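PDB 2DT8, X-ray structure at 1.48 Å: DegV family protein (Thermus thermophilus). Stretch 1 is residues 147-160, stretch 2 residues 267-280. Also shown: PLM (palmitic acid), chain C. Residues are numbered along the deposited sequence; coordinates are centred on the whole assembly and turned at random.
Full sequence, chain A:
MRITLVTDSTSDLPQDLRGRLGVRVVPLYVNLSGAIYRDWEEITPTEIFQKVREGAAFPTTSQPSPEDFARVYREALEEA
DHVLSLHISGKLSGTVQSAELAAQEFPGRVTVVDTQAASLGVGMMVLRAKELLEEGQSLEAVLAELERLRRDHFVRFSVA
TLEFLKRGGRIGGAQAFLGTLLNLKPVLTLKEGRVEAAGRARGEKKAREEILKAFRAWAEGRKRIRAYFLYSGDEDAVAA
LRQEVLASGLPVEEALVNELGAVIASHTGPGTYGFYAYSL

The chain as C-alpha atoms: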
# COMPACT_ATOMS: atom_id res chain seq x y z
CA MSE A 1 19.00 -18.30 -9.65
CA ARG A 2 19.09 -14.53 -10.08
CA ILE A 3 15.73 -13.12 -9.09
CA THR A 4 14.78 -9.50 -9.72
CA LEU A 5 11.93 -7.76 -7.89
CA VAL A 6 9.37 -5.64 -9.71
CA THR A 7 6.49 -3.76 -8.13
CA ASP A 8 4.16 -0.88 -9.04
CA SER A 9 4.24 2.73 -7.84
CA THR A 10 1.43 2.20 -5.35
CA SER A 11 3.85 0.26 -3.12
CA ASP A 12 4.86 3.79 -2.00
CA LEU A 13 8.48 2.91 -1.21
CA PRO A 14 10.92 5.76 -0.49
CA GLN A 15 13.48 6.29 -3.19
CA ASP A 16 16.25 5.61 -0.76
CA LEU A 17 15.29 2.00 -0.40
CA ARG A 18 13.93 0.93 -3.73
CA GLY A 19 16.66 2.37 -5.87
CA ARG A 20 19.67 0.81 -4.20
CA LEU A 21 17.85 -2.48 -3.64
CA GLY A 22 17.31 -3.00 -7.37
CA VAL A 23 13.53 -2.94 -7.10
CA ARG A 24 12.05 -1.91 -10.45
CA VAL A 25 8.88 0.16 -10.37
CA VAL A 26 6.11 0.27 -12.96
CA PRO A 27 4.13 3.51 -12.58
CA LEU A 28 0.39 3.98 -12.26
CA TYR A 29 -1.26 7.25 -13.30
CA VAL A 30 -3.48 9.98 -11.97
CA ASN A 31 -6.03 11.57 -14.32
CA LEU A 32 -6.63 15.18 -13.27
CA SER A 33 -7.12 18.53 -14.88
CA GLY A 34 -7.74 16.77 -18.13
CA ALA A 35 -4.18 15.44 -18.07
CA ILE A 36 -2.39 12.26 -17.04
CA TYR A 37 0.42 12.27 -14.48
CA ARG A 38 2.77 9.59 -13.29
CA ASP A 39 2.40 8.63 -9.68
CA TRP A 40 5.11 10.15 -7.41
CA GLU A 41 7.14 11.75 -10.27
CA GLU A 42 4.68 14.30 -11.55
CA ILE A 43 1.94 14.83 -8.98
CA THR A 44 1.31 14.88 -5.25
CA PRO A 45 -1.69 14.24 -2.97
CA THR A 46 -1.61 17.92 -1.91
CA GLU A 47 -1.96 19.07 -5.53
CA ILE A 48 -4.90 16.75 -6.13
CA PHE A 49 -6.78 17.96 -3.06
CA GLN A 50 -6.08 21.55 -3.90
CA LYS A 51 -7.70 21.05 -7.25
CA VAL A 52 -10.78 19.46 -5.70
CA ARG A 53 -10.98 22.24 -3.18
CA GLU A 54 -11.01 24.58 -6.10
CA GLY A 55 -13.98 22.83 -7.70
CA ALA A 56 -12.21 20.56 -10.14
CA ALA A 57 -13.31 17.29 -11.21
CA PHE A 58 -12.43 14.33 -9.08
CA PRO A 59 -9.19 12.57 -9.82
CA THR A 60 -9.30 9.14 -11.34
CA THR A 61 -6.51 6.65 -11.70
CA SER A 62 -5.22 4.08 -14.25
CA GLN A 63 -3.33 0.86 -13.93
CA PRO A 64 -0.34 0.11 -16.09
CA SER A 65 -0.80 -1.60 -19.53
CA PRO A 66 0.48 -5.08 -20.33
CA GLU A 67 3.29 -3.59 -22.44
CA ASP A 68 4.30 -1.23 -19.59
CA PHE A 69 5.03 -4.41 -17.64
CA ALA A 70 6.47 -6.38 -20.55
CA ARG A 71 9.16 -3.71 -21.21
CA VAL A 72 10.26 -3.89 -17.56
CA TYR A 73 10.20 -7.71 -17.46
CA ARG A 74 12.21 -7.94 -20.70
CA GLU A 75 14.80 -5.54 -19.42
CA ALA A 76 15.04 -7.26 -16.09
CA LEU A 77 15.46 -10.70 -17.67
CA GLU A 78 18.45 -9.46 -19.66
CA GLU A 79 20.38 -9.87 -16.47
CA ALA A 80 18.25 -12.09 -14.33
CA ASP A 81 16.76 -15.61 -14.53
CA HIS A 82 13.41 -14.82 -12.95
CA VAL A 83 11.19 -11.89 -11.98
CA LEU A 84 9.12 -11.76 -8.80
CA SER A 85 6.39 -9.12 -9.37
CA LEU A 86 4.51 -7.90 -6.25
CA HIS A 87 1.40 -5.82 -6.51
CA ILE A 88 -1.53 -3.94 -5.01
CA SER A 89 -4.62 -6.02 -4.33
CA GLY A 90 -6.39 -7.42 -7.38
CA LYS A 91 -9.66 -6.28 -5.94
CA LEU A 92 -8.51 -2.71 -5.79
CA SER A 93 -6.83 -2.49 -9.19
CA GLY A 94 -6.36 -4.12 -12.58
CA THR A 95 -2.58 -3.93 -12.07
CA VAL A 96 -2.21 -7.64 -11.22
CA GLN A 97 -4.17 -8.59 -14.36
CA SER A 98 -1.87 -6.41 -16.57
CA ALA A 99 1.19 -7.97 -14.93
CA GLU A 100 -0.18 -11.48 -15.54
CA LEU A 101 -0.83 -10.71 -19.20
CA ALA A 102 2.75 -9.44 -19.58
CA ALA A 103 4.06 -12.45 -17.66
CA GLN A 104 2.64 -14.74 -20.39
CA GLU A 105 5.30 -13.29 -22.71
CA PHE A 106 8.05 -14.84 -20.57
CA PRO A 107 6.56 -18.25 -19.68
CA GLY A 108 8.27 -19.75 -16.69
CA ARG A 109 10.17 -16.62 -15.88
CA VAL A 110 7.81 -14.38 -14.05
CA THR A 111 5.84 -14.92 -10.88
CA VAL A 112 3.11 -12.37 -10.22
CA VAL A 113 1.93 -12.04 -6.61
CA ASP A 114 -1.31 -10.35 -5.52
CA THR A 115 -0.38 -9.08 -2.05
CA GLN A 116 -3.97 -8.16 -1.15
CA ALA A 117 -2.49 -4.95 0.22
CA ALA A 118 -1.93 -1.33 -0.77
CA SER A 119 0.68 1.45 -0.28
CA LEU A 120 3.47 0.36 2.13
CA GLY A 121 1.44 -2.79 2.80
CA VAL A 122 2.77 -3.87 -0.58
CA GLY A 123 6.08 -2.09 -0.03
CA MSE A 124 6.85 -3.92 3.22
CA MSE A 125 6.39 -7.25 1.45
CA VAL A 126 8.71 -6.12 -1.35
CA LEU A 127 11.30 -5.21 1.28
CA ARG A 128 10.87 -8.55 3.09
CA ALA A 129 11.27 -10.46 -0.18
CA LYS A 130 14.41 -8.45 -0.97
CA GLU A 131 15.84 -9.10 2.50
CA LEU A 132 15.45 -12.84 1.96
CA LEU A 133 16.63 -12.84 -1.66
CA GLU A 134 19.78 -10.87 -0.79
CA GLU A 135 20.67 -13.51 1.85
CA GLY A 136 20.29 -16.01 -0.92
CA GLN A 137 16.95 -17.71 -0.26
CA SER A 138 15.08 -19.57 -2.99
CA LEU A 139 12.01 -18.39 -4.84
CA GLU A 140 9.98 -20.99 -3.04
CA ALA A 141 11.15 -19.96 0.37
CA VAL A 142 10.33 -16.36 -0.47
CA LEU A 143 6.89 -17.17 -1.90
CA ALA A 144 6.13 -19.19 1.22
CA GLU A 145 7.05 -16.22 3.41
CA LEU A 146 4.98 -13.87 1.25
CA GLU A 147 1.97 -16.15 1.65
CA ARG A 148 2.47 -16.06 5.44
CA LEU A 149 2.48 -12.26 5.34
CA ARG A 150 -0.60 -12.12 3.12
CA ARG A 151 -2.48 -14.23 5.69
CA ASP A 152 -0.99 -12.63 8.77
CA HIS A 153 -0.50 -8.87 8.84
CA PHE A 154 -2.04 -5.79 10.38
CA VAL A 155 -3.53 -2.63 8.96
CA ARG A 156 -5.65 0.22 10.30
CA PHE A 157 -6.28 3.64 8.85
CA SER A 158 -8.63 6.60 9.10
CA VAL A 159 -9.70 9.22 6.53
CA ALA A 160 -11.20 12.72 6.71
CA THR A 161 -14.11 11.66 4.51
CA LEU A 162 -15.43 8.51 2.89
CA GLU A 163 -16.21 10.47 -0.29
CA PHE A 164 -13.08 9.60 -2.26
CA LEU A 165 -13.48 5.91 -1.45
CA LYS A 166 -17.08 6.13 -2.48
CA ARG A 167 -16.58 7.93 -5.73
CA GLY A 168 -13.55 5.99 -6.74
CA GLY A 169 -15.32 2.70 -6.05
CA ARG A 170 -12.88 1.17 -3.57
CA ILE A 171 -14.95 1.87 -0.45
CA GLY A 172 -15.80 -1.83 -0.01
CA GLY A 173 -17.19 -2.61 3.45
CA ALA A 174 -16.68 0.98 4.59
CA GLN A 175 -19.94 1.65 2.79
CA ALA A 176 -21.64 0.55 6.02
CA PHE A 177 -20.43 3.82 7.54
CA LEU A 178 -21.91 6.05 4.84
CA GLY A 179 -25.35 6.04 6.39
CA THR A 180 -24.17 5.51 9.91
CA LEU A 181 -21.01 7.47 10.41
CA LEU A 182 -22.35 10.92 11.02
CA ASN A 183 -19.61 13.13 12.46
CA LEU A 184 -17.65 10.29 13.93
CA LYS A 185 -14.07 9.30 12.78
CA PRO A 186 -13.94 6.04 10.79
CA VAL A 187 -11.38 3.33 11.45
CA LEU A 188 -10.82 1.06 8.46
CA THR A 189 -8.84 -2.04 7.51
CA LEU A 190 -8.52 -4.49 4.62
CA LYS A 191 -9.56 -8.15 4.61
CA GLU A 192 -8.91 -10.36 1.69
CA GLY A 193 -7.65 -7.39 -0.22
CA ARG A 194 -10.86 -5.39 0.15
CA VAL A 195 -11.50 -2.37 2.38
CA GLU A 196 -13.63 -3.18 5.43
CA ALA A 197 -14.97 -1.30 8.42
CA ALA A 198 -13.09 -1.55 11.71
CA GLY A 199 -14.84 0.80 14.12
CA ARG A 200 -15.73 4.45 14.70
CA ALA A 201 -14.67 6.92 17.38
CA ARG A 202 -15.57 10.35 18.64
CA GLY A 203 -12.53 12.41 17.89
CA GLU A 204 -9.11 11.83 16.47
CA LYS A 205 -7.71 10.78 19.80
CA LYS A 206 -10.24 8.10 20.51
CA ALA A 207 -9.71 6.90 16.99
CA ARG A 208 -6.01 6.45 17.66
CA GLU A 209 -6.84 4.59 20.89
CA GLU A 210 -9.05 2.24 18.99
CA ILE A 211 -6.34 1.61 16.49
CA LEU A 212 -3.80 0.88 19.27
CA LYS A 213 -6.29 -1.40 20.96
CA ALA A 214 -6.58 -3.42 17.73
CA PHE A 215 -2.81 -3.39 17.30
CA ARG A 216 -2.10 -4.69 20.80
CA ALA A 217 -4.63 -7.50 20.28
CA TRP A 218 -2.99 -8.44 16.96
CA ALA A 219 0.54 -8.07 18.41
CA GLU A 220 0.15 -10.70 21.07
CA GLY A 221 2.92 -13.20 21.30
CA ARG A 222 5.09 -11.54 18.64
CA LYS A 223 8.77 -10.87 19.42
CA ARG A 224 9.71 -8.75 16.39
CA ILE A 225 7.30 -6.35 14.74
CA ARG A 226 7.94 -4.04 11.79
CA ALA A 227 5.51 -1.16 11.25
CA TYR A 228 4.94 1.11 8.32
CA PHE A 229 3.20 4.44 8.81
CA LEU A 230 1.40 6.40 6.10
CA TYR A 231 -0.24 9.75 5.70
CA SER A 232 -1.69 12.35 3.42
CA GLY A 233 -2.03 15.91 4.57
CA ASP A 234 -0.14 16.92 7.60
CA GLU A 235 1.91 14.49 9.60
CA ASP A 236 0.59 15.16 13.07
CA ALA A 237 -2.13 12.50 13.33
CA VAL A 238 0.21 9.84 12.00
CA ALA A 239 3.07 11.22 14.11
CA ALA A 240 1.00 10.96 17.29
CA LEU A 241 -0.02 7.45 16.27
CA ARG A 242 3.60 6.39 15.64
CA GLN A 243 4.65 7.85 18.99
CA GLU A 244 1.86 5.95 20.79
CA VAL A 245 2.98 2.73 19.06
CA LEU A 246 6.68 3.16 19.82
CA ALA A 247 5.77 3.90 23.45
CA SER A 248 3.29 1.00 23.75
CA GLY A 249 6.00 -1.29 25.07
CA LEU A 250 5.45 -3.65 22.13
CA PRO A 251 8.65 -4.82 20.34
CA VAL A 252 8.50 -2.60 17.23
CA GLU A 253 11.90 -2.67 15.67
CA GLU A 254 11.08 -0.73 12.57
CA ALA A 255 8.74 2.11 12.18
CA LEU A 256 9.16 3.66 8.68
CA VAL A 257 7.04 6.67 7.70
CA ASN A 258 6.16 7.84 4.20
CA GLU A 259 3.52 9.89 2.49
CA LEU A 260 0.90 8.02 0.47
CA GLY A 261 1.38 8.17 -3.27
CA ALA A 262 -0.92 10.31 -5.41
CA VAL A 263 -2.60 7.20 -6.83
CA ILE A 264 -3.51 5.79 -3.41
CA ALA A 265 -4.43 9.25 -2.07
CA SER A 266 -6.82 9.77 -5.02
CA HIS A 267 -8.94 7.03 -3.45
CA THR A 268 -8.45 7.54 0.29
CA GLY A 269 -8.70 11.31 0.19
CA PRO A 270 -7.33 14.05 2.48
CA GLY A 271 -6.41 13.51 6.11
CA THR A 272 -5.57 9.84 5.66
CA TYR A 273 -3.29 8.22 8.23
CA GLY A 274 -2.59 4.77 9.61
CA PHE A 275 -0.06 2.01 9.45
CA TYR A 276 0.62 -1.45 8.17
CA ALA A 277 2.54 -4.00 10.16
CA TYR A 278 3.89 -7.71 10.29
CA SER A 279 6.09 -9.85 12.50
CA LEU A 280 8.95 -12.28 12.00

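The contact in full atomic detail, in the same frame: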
# COMPACT_ATOMS: atom_id res chain seq x y z
N GLU A 147 3.30 -15.62 1.37
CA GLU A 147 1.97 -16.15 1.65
C GLU A 147 1.66 -16.01 3.15
O GLU A 147 0.53 -15.69 3.54
CB GLU A 147 1.86 -17.60 1.19
CG GLU A 147 0.54 -18.31 1.52
CD GLU A 147 -0.70 -17.68 0.90
OE1 GLU A 147 -0.57 -16.80 0.02
OE2 GLU A 147 -1.81 -18.08 1.29
N ARG A 148 2.67 -16.21 4.00
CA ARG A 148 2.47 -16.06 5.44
C ARG A 148 2.08 -14.61 5.73
O ARG A 148 1.16 -14.36 6.50
CB ARG A 148 3.74 -16.40 6.22
CG ARG A 148 3.58 -16.31 7.74
CD ARG A 148 4.88 -16.59 8.48
NE ARG A 148 5.88 -15.52 8.35
CZ ARG A 148 5.93 -14.44 9.13
NH1 ARG A 148 5.05 -14.27 10.10
NH2 ARG A 148 6.90 -13.55 8.94
N LEU A 149 2.78 -13.67 5.12
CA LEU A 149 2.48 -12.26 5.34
C LEU A 149 1.09 -11.89 4.81
O LEU A 149 0.37 -11.12 5.43
CB LEU A 149 3.54 -11.37 4.69
CG LEU A 149 4.97 -11.47 5.24
CD1 LEU A 149 5.79 -10.28 4.74
CD2 LEU A 149 4.96 -11.51 6.76
N ARG A 150 0.72 -12.42 3.65
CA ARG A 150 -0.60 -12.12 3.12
C ARG A 150 -1.68 -12.53 4.13
O ARG A 150 -2.64 -11.80 4.39
CB ARG A 150 -0.82 -12.86 1.80
CG ARG A 150 -2.21 -12.61 1.19
CD ARG A 150 -2.53 -13.58 0.06
NE ARG A 150 -2.77 -14.95 0.52
CZ ARG A 150 -3.89 -15.35 1.13
NH1 ARG A 150 -4.88 -14.50 1.38
NH2 ARG A 150 -4.03 -16.62 1.49
N ARG A 151 -1.50 -13.71 4.75
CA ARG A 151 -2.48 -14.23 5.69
C ARG A 151 -2.45 -13.61 7.09
O ARG A 151 -3.49 -13.51 7.75
CB ARG A 151 -2.28 -15.75 5.85
CG ARG A 151 -2.54 -16.55 4.58
CD ARG A 151 -2.26 -18.04 4.79
NE ARG A 151 -3.02 -18.59 5.91
CZ ARG A 151 -3.46 -19.84 5.98
NH1 ARG A 151 -3.27 -20.67 4.95
NH2 ARG A 151 -4.08 -20.27 7.06
N ASP A 152 -1.21 -13.18 7.45
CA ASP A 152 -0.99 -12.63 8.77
C ASP A 152 -0.28 -11.28 8.79
O ASP A 152 0.95 -11.21 8.80
CB ASP A 152 -0.22 -13.66 9.61
CG ASP A 152 0.09 -13.18 11.02
OD1 ASP A 152 -0.73 -12.45 11.61
OD2 ASP A 152 1.16 -13.55 11.57
N HIS A 153 -1.06 -10.21 8.74
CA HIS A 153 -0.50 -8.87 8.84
C HIS A 153 -1.56 -7.97 9.45
O HIS A 153 -2.70 -8.38 9.69
CB HIS A 153 0.04 -8.32 7.50
CG HIS A 153 -1.01 -8.05 6.46
ND1 HIS A 153 -1.28 -8.92 5.43
CD2 HIS A 153 -1.77 -6.95 6.24
CE1 HIS A 153 -2.17 -8.37 4.62
NE2 HIS A 153 -2.48 -7.18 5.09
N PHE A 154 -1.16 -6.74 9.74
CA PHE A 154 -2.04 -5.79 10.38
C PHE A 154 -2.14 -4.50 9.60
O PHE A 154 -1.16 -4.06 9.01
CB PHE A 154 -1.49 -5.47 11.77
CG PHE A 154 -2.30 -4.48 12.53
CD1 PHE A 154 -3.40 -4.90 13.26
CD2 PHE A 154 -1.98 -3.12 12.51
CE1 PHE A 154 -4.17 -3.98 13.97
CE2 PHE A 154 -2.75 -2.20 13.21
CZ PHE A 154 -3.84 -2.63 13.95
N VAL A 155 -3.34 -3.93 9.58
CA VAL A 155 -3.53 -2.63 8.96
C VAL A 155 -4.76 -1.91 9.51
O VAL A 155 -5.83 -2.50 9.67
CB VAL A 155 -3.64 -2.69 7.39
CG1 VAL A 155 -4.68 -3.70 6.95
CG2 VAL A 155 -3.98 -1.28 6.85
N ARG A 156 -4.57 -0.64 9.85
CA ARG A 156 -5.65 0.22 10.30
C ARG A 156 -5.38 1.60 9.74
O ARG A 156 -4.23 2.04 9.68
CB ARG A 156 -5.70 0.33 11.83
CG ARG A 156 -6.28 -0.88 12.54
CD ARG A 156 -7.74 -1.10 12.21
NE ARG A 156 -8.32 -2.18 13.01
CZ ARG A 156 -8.12 -3.48 12.79
NH1 ARG A 156 -7.35 -3.88 11.78
NH2 ARG A 156 -8.69 -4.39 13.58
N PHE A 157 -6.44 2.27 9.32
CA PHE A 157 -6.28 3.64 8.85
C PHE A 157 -7.58 4.41 9.02
O PHE A 157 -8.65 3.82 9.20
CB PHE A 157 -5.81 3.71 7.38
CG PHE A 157 -6.82 3.23 6.36
CD1 PHE A 157 -7.00 1.86 6.13
CD2 PHE A 157 -7.54 4.14 5.60
CE1 PHE A 157 -7.89 1.42 5.13
CE2 PHE A 157 -8.43 3.71 4.60
CZ PHE A 157 -8.60 2.34 4.36
N SER A 158 -7.46 5.73 9.01
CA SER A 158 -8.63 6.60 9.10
C SER A 158 -8.51 7.59 7.94
O SER A 158 -7.44 7.73 7.33
CB SER A 158 -8.65 7.34 10.44
OG SER A 158 -9.87 8.04 10.62
N VAL A 159 -9.63 8.25 7.63
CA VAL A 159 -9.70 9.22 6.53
C VAL A 159 -10.58 10.38 6.97
O VAL A 159 -11.43 10.23 7.85
CB VAL A 159 -10.32 8.58 5.26
CG1 VAL A 159 -9.40 7.52 4.70
CG2 VAL A 159 -11.68 7.96 5.59
N ALA A 160 -10.39 11.55 6.36
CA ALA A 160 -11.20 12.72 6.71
C ALA A 160 -12.63 12.55 6.23
O ALA A 160 -13.57 13.01 6.88
CB ALA A 160 -10.59 13.98 6.10
N HIS A 267 -7.84 7.86 -3.92
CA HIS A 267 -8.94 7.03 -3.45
C HIS A 267 -9.23 7.18 -1.96
O HIS A 267 -10.38 7.13 -1.55
CB HIS A 267 -8.67 5.58 -3.78
CG HIS A 267 -8.69 5.31 -5.25
ND1 HIS A 267 -9.86 5.06 -5.94
CD2 HIS A 267 -7.71 5.38 -6.18
CE1 HIS A 267 -9.59 4.98 -7.23
NE2 HIS A 267 -8.29 5.17 -7.40
N THR A 268 -8.20 7.37 -1.15
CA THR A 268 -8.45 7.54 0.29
C THR A 268 -8.90 8.95 0.63
O THR A 268 -9.76 9.15 1.50
CB THR A 268 -7.20 7.20 1.13
OG1 THR A 268 -6.14 8.10 0.78
CG2 THR A 268 -6.74 5.76 0.87
N GLY A 269 -8.33 9.94 -0.05
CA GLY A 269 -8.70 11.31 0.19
C GLY A 269 -7.81 12.02 1.19
O GLY A 269 -6.83 11.45 1.67
N PRO A 270 -8.13 13.27 1.53
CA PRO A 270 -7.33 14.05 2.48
C PRO A 270 -7.42 13.53 3.92
O PRO A 270 -8.34 12.79 4.28
CB PRO A 270 -7.90 15.46 2.35
CG PRO A 270 -9.33 15.22 1.98
CD PRO A 270 -9.25 14.08 0.99
N GLY A 271 -6.43 13.92 4.72
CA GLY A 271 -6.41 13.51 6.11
C GLY A 271 -6.35 12.02 6.36
O GLY A 271 -6.89 11.53 7.36
N THR A 272 -5.69 11.29 5.47
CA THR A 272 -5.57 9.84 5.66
C THR A 272 -4.33 9.56 6.50
O THR A 272 -3.30 10.21 6.34
CB THR A 272 -5.44 9.11 4.29
OG1 THR A 272 -6.59 9.40 3.49
CG2 THR A 272 -5.35 7.59 4.49
N TYR A 273 -4.44 8.61 7.42
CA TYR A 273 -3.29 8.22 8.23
C TYR A 273 -3.53 6.82 8.77
O TYR A 273 -4.67 6.39 8.90
CB TYR A 273 -3.03 9.20 9.39
CG TYR A 273 -4.13 9.26 10.42
CD1 TYR A 273 -5.24 10.08 10.25
CD2 TYR A 273 -4.06 8.48 11.59
CE1 TYR A 273 -6.24 10.14 11.20
CE2 TYR A 273 -5.06 8.54 12.54
CZ TYR A 273 -6.14 9.37 12.35
OH TYR A 273 -7.13 9.43 13.30
N GLY A 274 -2.45 6.11 9.07
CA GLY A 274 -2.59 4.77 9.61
C GLY A 274 -1.23 4.09 9.45
O GLY A 274 -0.21 4.73 9.23
N PHE A 275 -1.30 2.75 9.55
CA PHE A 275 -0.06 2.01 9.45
C PHE A 275 -0.30 0.53 9.13
O PHE A 275 -1.35 -0.03 9.43
CB PHE A 275 1.01 2.12 10.56
CG PHE A 275 0.51 1.45 11.81
CD1 PHE A 275 -0.39 2.11 12.63
CD2 PHE A 275 0.97 0.19 12.15
CE1 PHE A 275 -0.82 1.51 13.81
CE2 PHE A 275 0.53 -0.41 13.32
CZ PHE A 275 -0.37 0.24 14.15
N TYR A 276 0.72 -0.04 8.47
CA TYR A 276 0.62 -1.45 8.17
C TYR A 276 1.71 -2.03 9.09
O TYR A 276 2.59 -1.33 9.56
CB TYR A 276 1.15 -1.66 6.71
CG TYR A 276 0.04 -2.03 5.80
CD1 TYR A 276 -0.38 -3.36 5.73
CD2 TYR A 276 -0.59 -1.07 5.01
CE1 TYR A 276 -1.41 -3.72 4.88
CE2 TYR A 276 -1.61 -1.43 4.15
CZ TYR A 276 -2.02 -2.75 4.08
OH TYR A 276 -3.06 -3.11 3.25
N ALA A 277 1.55 -3.35 9.31
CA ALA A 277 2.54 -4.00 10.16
C ALA A 277 2.64 -5.64 10.06
O ALA A 277 1.65 -6.22 9.62
CB ALA A 277 2.43 -3.83 11.75
N TYR A 278 3.79 -6.25 10.33
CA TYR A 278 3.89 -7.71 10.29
C TYR A 278 4.98 -8.10 11.27
O TYR A 278 5.69 -7.23 11.78
CB TYR A 278 4.21 -8.26 8.89
CG TYR A 278 5.62 -8.05 8.40
CD1 TYR A 278 5.98 -6.87 7.75
CD2 TYR A 278 6.60 -9.04 8.57
CE1 TYR A 278 7.27 -6.68 7.27
CE2 TYR A 278 7.90 -8.85 8.10
CZ TYR A 278 8.22 -7.67 7.44
OH TYR A 278 9.50 -7.47 6.98
N SER A 279 5.08 -9.38 11.56
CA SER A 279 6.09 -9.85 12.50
C SER A 279 6.92 -10.96 11.89
O SER A 279 6.54 -11.55 10.87
CB SER A 279 5.44 -10.35 13.79
OG SER A 279 4.63 -11.49 13.54
N LEU A 280 8.07 -11.23 12.50
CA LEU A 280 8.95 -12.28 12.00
C LEU A 280 9.79 -12.86 13.12
O LEU A 280 9.68 -12.38 14.27
CB LEU A 280 9.86 -11.73 10.90
CG LEU A 280 10.91 -10.67 11.27
CD1 LEU A 280 11.87 -10.50 10.10
CD2 LEU A 280 10.25 -9.35 11.61
OXT LEU A 280 10.56 -13.81 12.83
C1 PLM C . -5.94 1.87 -10.44
O1 PLM C . -5.95 0.60 -10.87
O2 PLM C . -6.42 2.74 -11.14
C2 PLM C . -5.34 2.20 -9.09
C3 PLM C . -6.40 1.96 -8.01
C4 PLM C . -5.83 2.34 -6.63
C5 PLM C . -6.89 2.05 -5.57
C6 PLM C . -6.32 2.33 -4.17
C7 PLM C . -7.41 2.07 -3.15
C8 PLM C . -6.83 2.14 -1.76
C9 PLM C . -7.85 1.55 -0.79
CA PLM C . -7.62 2.11 0.60
CB PLM C . -6.56 1.26 1.28
CC PLM C . -5.29 2.07 1.42
CD PLM C . -4.88 2.10 2.88
CE PLM C . -3.71 3.06 3.04
CF PLM C . -3.35 3.19 4.53
CG PLM C . -2.53 1.98 4.97
O HOH W 1 3.01 -11.15 10.55
O HOH W 2 -3.99 -5.54 3.40
O HOH W 3 -9.50 10.16 12.61

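The core of the contact is a pair of antiparallel strands, 154-158 and 273-279, whose axes approach to 4.6 Å at 172°. Backbone hydrogen bonds fix the register at alternate residues. Phe 154 N donates to Ala 277 O (2.9 Å) and Ala 277 N to Phe 154 O (2.8 Å); Ser 158 N donates to Tyr 273 O (2.9 Å) and Tyr 273 N to Ser 158 O (3.1 Å). In the middle pair, Phe 275 N to Arg 156 O measures 3.0 Å, whereas Arg 156 N to Phe 275 O is weak at 3.3 Å. Past the strand, Ala 160 N reaches Pro 270 O (3.2 Å, 153°). Between these pairs the chains come close enough for CA-H...O contacts, such as Val 155 CA to Phe 275 O at 3.4 Å.

Gly 274 lies where the chains are tightest, its CA 3.9 Å from Phe 157 CA. An ideal CB there would fall 2.2 Å from Arg 156 O and 2.6 Å from Phe 157 CA, and its own backbone angles (164°/-162°) also call for glycine.

Side chains pack on both faces of the sheet. On the face carrying Val 155, Phe 157 and Tyr 276, Val 155 CB sits over the Tyr 276 ring, 3.6 Å from its centroid and 15° off the normal. The same face receives the palmitic acid: PLM CF lies 3.8 Å from Phe 157 CB and PLM CG 3.6 Å from Tyr 276 CD2, so apolar and aromatic groups line the end of the acyl chain. On the other face the rings of Phe 154 and Phe 275 meet obliquely, with Phe 154 CE2 3.5 Å from Phe 275 CZ, and Ser 158 CB makes an off-centre CH-pi contact with the Tyr 273 ring, 4.1 Å from its centroid and 29° off the normal. The small Ala 277 faces Phe 154 with CB atoms 4.2 Å apart.

The preceding helix adds a second layer. Leu 149 CD1 lies over the Tyr 278 ring, 4.2 Å from its centroid. The long Arg 148 side chain, extended through chi1 and chi2 (both t) and then turned at chi3 (p, 72°), directs both terminal nitrogens to one carbonyl: NH2 to Ser 279 O is 2.8 Å and NH1 to Ser 279 O 3.2 Å, with the acceptor near the guanidinium plane.

Waters bridge polar groups at three points. Water 1 donates to Asp 152 O (2.7 Å) and accepts from Ser 279 N (2.9 Å). Water 2 joins His 153 NE2 (2.8 Å) to Tyr 276 OH (2.6 Å), and water 3 joins Ser 158 OG (2.9 Å) to Tyr 273 OH (2.6 Å). Altogether the contact buries 918 Å², summed over both sides.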